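Local coordinates for deoxyribose-phosphate aldolase (Toxoplasma gondii, PDB 4EIV), which belongs to the deoxyribose-phosphate aldolase family and folds as a closed barrel of eight parallel strands surrounded by helices, at residues Arg24-Leu27 and Asn28-Glu31; Glu42-Ala45 and Ala46-Ile50; Gly271-Asn274 and Leu275-Glu278. All blocks are in the same frame, centred on the assembly; numbering follows the deposited sequence.

Contact 1 (Arg24-Leu27 and Asn28-Glu31); sequences RTLL and NFFE
N28 meets R24 and T25 through its backbone N, which is shared by two carbonyls near the C-terminal end of helix 17-27. N28 N donates to R24 O at 3.3 Å. N28 N also reaches T25 O at 3.1 Å. Both bonds are weak, and the second is strongly bent, with an N-H...O angle of 122°. F29 N donates to L26 O at 3.0 Å. It does not use a lone pair of that oxygen, because it stands above the carbonyl plane, 63° out of it. F30 N reaches L27 O at 3.3 Å in a weak but fairly straight bond. The spacing thus passes from i+4 to i+3 as the chain leaves the helix for strand 30-34.

N28 ND2 donates to a water at 2.6 Å. The same water makes a weak bond to T25 O, so that carbonyl has two weak donors. N28 OD1 is taken by R264, and T25 OG1 is bonded to F21 O one turn back. R24 NH1 comes within 3.9 Å of N28 CB. The guanidinium and the N28 amide have their planes 73° apart, and the guanidinium keeps its edge toward N28 N.

F29 is modelled in two conformers, so details of its ring are doubtful. In one of them a face of the ring lies over T25 O, offset toward the rim, with T25 CG2 alongside. P259 of the second subunit packs on R24 and N28.

Three of the four backbone bonds here are weak, and F29 N to L26 O is the one that is not. T25 OG1 and N28 OD1 are bonded outside the turn, while N28 ND2 takes the water that links it back to T25 O. The polar side-chain atoms of T25 and N28 thus all have partners.

Contact 2 (Glu42-Ala45 and Ala46-Ile50); sequences ESVA and AVCKI
V44 and C48 touch one turn apart on helix 41-52. V44 CG1 lies 4.1 Å from C48 SG. The sulfur is anti to its carbonyl carbon (chi1 -73°), which turns it back along the helix toward V44. In the backbone, C48 N donates to V44 O at 2.9 Å. V47 N donates to S43 O at 3.2 Å, and V47 CG2 rests against the same oxygen at 3.4 Å. A46 N donates to E42 O, and K49 N to A45 O. These four bonds are the regular i to i+4 ladder of an alpha helix.

Two neighbouring helices cover the next shell. V44 and C48 pack on I70 of helix 67-74, and A45 and C48 on L74. V47 turns to F273 of helix 273-284. Toward the start of the helix, S43 OG is bonded to E39 OE1 and T40 N.

The helix is the crossover of the beta-alpha-beta unit made with strands 30-34 and 59-62. The four bonds satisfy the carbonyls of E42 to A45. The apolar side chains of V44, A45, V47 and C48 pack on neighbouring helices, while E42 and K49 are exposed.

Contact 3 (Gly271-Asn274 and Leu275-Glu278); sequences GGFN and LLKE
A helix N-terminus directly after the last barrel strand frames this contact: strand 267-271 gives way to helix 273-284, with G272 at the N-cap position. G272 O accepts L276 N at 3.0 Å. K277 N then donates to F273 O at 2.9 Å, and E278 N to N274 O. The first turn is thus bonded in regular alpha-helical spacing.

The main side-chain pair is F273 and K277. The lysine chain runs across one face of the ring. K277 CE sits above its centre, 3.7 Å from the F273 ring centroid and only 4° off the normal, as a CH-pi contact. K277 NZ is 4.0 Å from the F273 ring centroid, 26° off the normal, and makes a cation-pi interaction. A bend at chi3 (-74°) folds the end of the lysine over the ring. L276 CD2 approaches the ring near its plane, at the edge, 4.4 Å from F273 CD1.

N274 lies alongside K277, pointing the same way. A water donates to N274 OD1 at 2.7 Å and accepts from K277 NZ at 2.7 Å. The ammonium group is therefore held both by the ring and through this water, which should restrict how it turns. E278 OE1 is bonded to M243 N at the start of helix 243-257.

On the barrel side, the backbone of G271 is hydrogen-bonded to E31 and A33 of strand 30-34, which closes the barrel between its last and first strands. L275 and L276 cover F30, and L276 also reaches V32. L275 touches V238 in a loop as well. On the flank, F273 packs on I50 of helix 41-52, and L276 joins it there.

Overall arrangement
Contact 1 is the most buried of the three; contacts 2 and 3 are partly buried and have exposed residues. Contact 1 runs into the first barrel strand and contact 3 leaves the last one, and they touch: F30 packs on G271, and L27 on L276. Contacts 2 and 3 lie on neighbouring outer helices, which pack through F273 against A46, V47 and I50. Contacts 1 and 2 do not touch; their nearest atoms are about 6 Å apart. The chemistry follows position. Mostly weak bonds accompany the turn in contact 1, a plain helical ladder runs through contact 2, and contact 3 adds a cation-pi pair and a water bridge.

Contact 1 (Arg24-Leu27 and Asn28-Glu31)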
# COMPACT_ATOMS: atom_id res chain seq x y z
N ARG A 24 -7.21 0.37 9.65
CA ARG A 24 -6.62 -0.85 9.10
C ARG A 24 -5.25 -0.58 8.48
O ARG A 24 -4.31 -1.35 8.63
CB ARG A 24 -7.55 -1.49 8.08
CG ARG A 24 -6.97 -2.76 7.43
CD ARG A 24 -6.75 -3.87 8.44
NE ARG A 24 -6.07 -5.03 7.88
CZ ARG A 24 -4.76 -5.25 7.94
NH1 ARG A 24 -3.92 -4.36 8.47
NH2 ARG A 24 -4.28 -6.38 7.44
N THR A 25 -5.16 0.54 7.77
CA THR A 25 -3.92 0.99 7.18
C THR A 25 -2.86 1.24 8.25
O THR A 25 -1.72 0.80 8.13
CB THR A 25 -4.16 2.28 6.37
OG1 THR A 25 -5.03 2.01 5.26
CG2 THR A 25 -2.85 2.85 5.84
N LEU A 26 -3.22 1.97 9.29
CA LEU A 26 -2.28 2.24 10.38
C LEU A 26 -1.81 0.96 11.09
O LEU A 26 -0.66 0.87 11.47
CB LEU A 26 -2.87 3.28 11.34
CG LEU A 26 -2.94 4.70 10.77
CD1 LEU A 26 -3.84 5.57 11.59
CD2 LEU A 26 -1.54 5.33 10.62
N LEU A 27 -2.70 -0.02 11.27
CA LEU A 27 -2.31 -1.28 11.91
C LEU A 27 -1.19 -1.93 11.11
O LEU A 27 -0.27 -2.52 11.67
CB LEU A 27 -3.48 -2.25 12.05
CG LEU A 27 -4.56 -1.87 13.06
CD1 LEU A 27 -5.78 -2.78 12.88
CD2 LEU A 27 -4.03 -1.94 14.52
N ASN A 28 -1.25 -1.83 9.78
CA ASN A 28 -0.24 -2.41 8.91
C ASN A 28 1.15 -1.75 9.03
O ASN A 28 2.13 -2.31 8.55
CB ASN A 28 -0.73 -2.29 7.46
CG ASN A 28 0.23 -2.90 6.46
OD1 ASN A 28 0.59 -4.06 6.54
ND2 ASN A 28 0.64 -2.10 5.48
N PHE A 29 1.20 -0.56 9.64
CA PHE A 29 2.45 0.19 9.85
C PHE A 29 2.89 0.25 11.30
O PHE A 29 3.99 0.74 11.59
CB PHE A 29 2.26 1.67 9.45
CG PHE A 29 1.80 1.89 8.05
CD1 PHE A 29 2.28 1.12 7.00
CD2 PHE A 29 0.92 2.94 7.77
CE1 PHE A 29 1.85 1.35 5.70
CE2 PHE A 29 0.50 3.18 6.46
CZ PHE A 29 0.99 2.39 5.43
N PHE A 30 2.06 -0.24 12.21
CA PHE A 30 2.26 0.07 13.63
C PHE A 30 3.27 -0.75 14.38
O PHE A 30 3.34 -1.97 14.22
CB PHE A 30 0.89 0.02 14.36
CG PHE A 30 0.75 0.95 15.54
CD1 PHE A 30 0.45 2.28 15.34
CD2 PHE A 30 0.92 0.51 16.84
CE1 PHE A 30 0.32 3.13 16.39
CE2 PHE A 30 0.78 1.38 17.91
CZ PHE A 30 0.50 2.69 17.67
N GLU A 31 4.03 -0.04 15.21
CA GLU A 31 4.98 -0.64 16.13
C GLU A 31 4.67 -0.05 17.51
O GLU A 31 4.89 1.13 17.75
CB GLU A 31 6.42 -0.36 15.69
CG GLU A 31 6.79 -1.07 14.40
CD GLU A 31 8.15 -0.74 13.87
OE1 GLU A 31 8.66 0.34 14.15
OE2 GLU A 31 8.73 -1.59 13.15
O HOH W 1 -1.06 -0.20 4.98

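Contact 2 (Glu42-Ala45 and Ala46-Ile50)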
# COMPACT_ATOMS: atom_id res chain seq x y z
N GLU A 42 4.06 -8.96 32.76
CA GLU A 42 2.61 -8.77 32.65
C GLU A 42 2.24 -7.61 31.73
O GLU A 42 1.35 -7.74 30.88
CB GLU A 42 1.99 -8.57 34.05
CG GLU A 42 1.96 -9.82 34.96
CD GLU A 42 3.33 -10.28 35.50
OE1 GLU A 42 3.45 -11.50 35.77
OE2 GLU A 42 4.27 -9.46 35.67
N SER A 43 2.94 -6.48 31.86
CA SER A 43 2.63 -5.33 31.01
C SER A 43 3.03 -5.60 29.57
O SER A 43 2.31 -5.24 28.63
CB SER A 43 3.27 -4.04 31.52
OG SER A 43 4.68 -4.08 31.42
N VAL A 44 4.18 -6.25 29.39
CA VAL A 44 4.66 -6.59 28.05
C VAL A 44 3.71 -7.61 27.40
O VAL A 44 3.35 -7.46 26.23
CB VAL A 44 6.13 -7.08 28.07
CG1 VAL A 44 6.56 -7.64 26.72
CG2 VAL A 44 7.05 -5.93 28.49
N ALA A 45 3.27 -8.61 28.16
CA ALA A 45 2.34 -9.59 27.63
C ALA A 45 1.05 -8.92 27.17
O ALA A 45 0.52 -9.25 26.11
CB ALA A 45 2.03 -10.66 28.69
N ALA A 46 0.53 -7.97 27.95
CA ALA A 46 -0.73 -7.31 27.62
C ALA A 46 -0.64 -6.56 26.29
O ALA A 46 -1.52 -6.63 25.44
CB ALA A 46 -1.17 -6.37 28.74
N VAL A 47 0.46 -5.84 26.11
CA VAL A 47 0.69 -5.09 24.89
C VAL A 47 0.83 -6.04 23.70
O VAL A 47 0.24 -5.83 22.64
CB VAL A 47 1.94 -4.21 25.03
CG1 VAL A 47 2.38 -3.67 23.70
CG2 VAL A 47 1.68 -3.09 26.03
N CYS A 48 1.62 -7.09 23.88
CA CYS A 48 1.87 -8.07 22.82
C CYS A 48 0.62 -8.79 22.33
O CYS A 48 0.50 -9.07 21.15
CB CYS A 48 2.91 -9.10 23.25
SG CYS A 48 4.58 -8.45 23.28
N LYS A 49 -0.29 -9.08 23.25
CA LYS A 49 -1.52 -9.77 22.89
C LYS A 49 -2.38 -8.94 21.94
O LYS A 49 -2.92 -9.47 20.97
CB LYS A 49 -2.28 -10.16 24.14
CG LYS A 49 -1.62 -11.33 24.85
CD LYS A 49 -2.16 -11.57 26.24
CE LYS A 49 -1.36 -12.65 26.96
NZ LYS A 49 -1.77 -12.82 28.38
N ILE A 50 -2.49 -7.64 22.21
CA ILE A 50 -3.27 -6.74 21.33
C ILE A 50 -2.49 -6.49 20.02
O ILE A 50 -3.07 -6.45 18.94
CB ILE A 50 -3.67 -5.43 22.01
CG1 ILE A 50 -4.47 -5.72 23.28
CG2 ILE A 50 -4.45 -4.53 21.04
CD1 ILE A 50 -5.72 -6.56 23.07

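Contact 3 (Gly271-Asn274 and Leu275-Glu278)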
# COMPACT_ATOMS: atom_id res chain seq x y z
N GLY A 271 3.80 4.12 18.27
CA GLY A 271 2.89 4.76 19.18
C GLY A 271 2.61 3.92 20.40
O GLY A 271 3.14 2.82 20.55
N GLY A 272 1.76 4.45 21.27
CA GLY A 272 1.45 3.79 22.53
C GLY A 272 0.34 2.77 22.47
O GLY A 272 -0.36 2.62 21.46
N PHE A 273 0.18 2.09 23.59
CA PHE A 273 -0.81 1.05 23.77
C PHE A 273 -2.23 1.58 23.60
O PHE A 273 -3.05 0.92 22.97
CB PHE A 273 -0.58 0.41 25.15
CG PHE A 273 -1.39 -0.83 25.43
CD1 PHE A 273 -1.74 -1.73 24.43
CD2 PHE A 273 -1.70 -1.15 26.74
CE1 PHE A 273 -2.46 -2.88 24.73
CE2 PHE A 273 -2.40 -2.30 27.04
CZ PHE A 273 -2.78 -3.17 26.02
N ASN A 274 -2.54 2.74 24.17
CA ASN A 274 -3.88 3.31 24.02
C ASN A 274 -4.21 3.60 22.54
O ASN A 274 -5.32 3.30 22.09
CB ASN A 274 -4.08 4.54 24.90
CG ASN A 274 -4.13 4.19 26.38
OD1 ASN A 274 -4.53 3.08 26.77
ND2 ASN A 274 -3.75 5.14 27.23
N LEU A 275 -3.22 4.09 21.78
CA LEU A 275 -3.45 4.32 20.35
C LEU A 275 -3.70 2.99 19.63
O LEU A 275 -4.59 2.88 18.80
CB LEU A 275 -2.31 5.12 19.71
CG LEU A 275 -2.35 5.35 18.19
CD1 LEU A 275 -3.65 6.04 17.75
CD2 LEU A 275 -1.16 6.20 17.80
N LEU A 276 -2.88 1.98 19.92
CA LEU A 276 -3.08 0.66 19.35
C LEU A 276 -4.50 0.15 19.59
O LEU A 276 -5.17 -0.33 18.67
CB LEU A 276 -2.06 -0.34 19.91
CG LEU A 276 -2.27 -1.80 19.50
CD1 LEU A 276 -2.31 -1.94 17.96
CD2 LEU A 276 -1.22 -2.69 20.14
N LYS A 277 -4.98 0.29 20.83
CA LYS A 277 -6.33 -0.14 21.14
C LYS A 277 -7.40 0.68 20.39
O LYS A 277 -8.37 0.12 19.94
CB LYS A 277 -6.57 -0.14 22.65
CG LYS A 277 -5.78 -1.27 23.37
CD LYS A 277 -5.99 -1.35 24.88
CE LYS A 277 -5.28 -0.23 25.62
NZ LYS A 277 -5.42 -0.39 27.09
N GLU A 278 -7.17 1.98 20.22
CA GLU A 278 -8.10 2.82 19.46
C GLU A 278 -8.17 2.32 18.01
O GLU A 278 -9.25 2.18 17.43
CB GLU A 278 -7.66 4.29 19.46
CG GLU A 278 -8.67 5.19 18.72
CD GLU A 278 -8.26 6.65 18.60
OE1 GLU A 278 -7.12 7.01 18.91
OE2 GLU A 278 -9.14 7.45 18.21
O HOH W 2 -3.96 1.30 28.67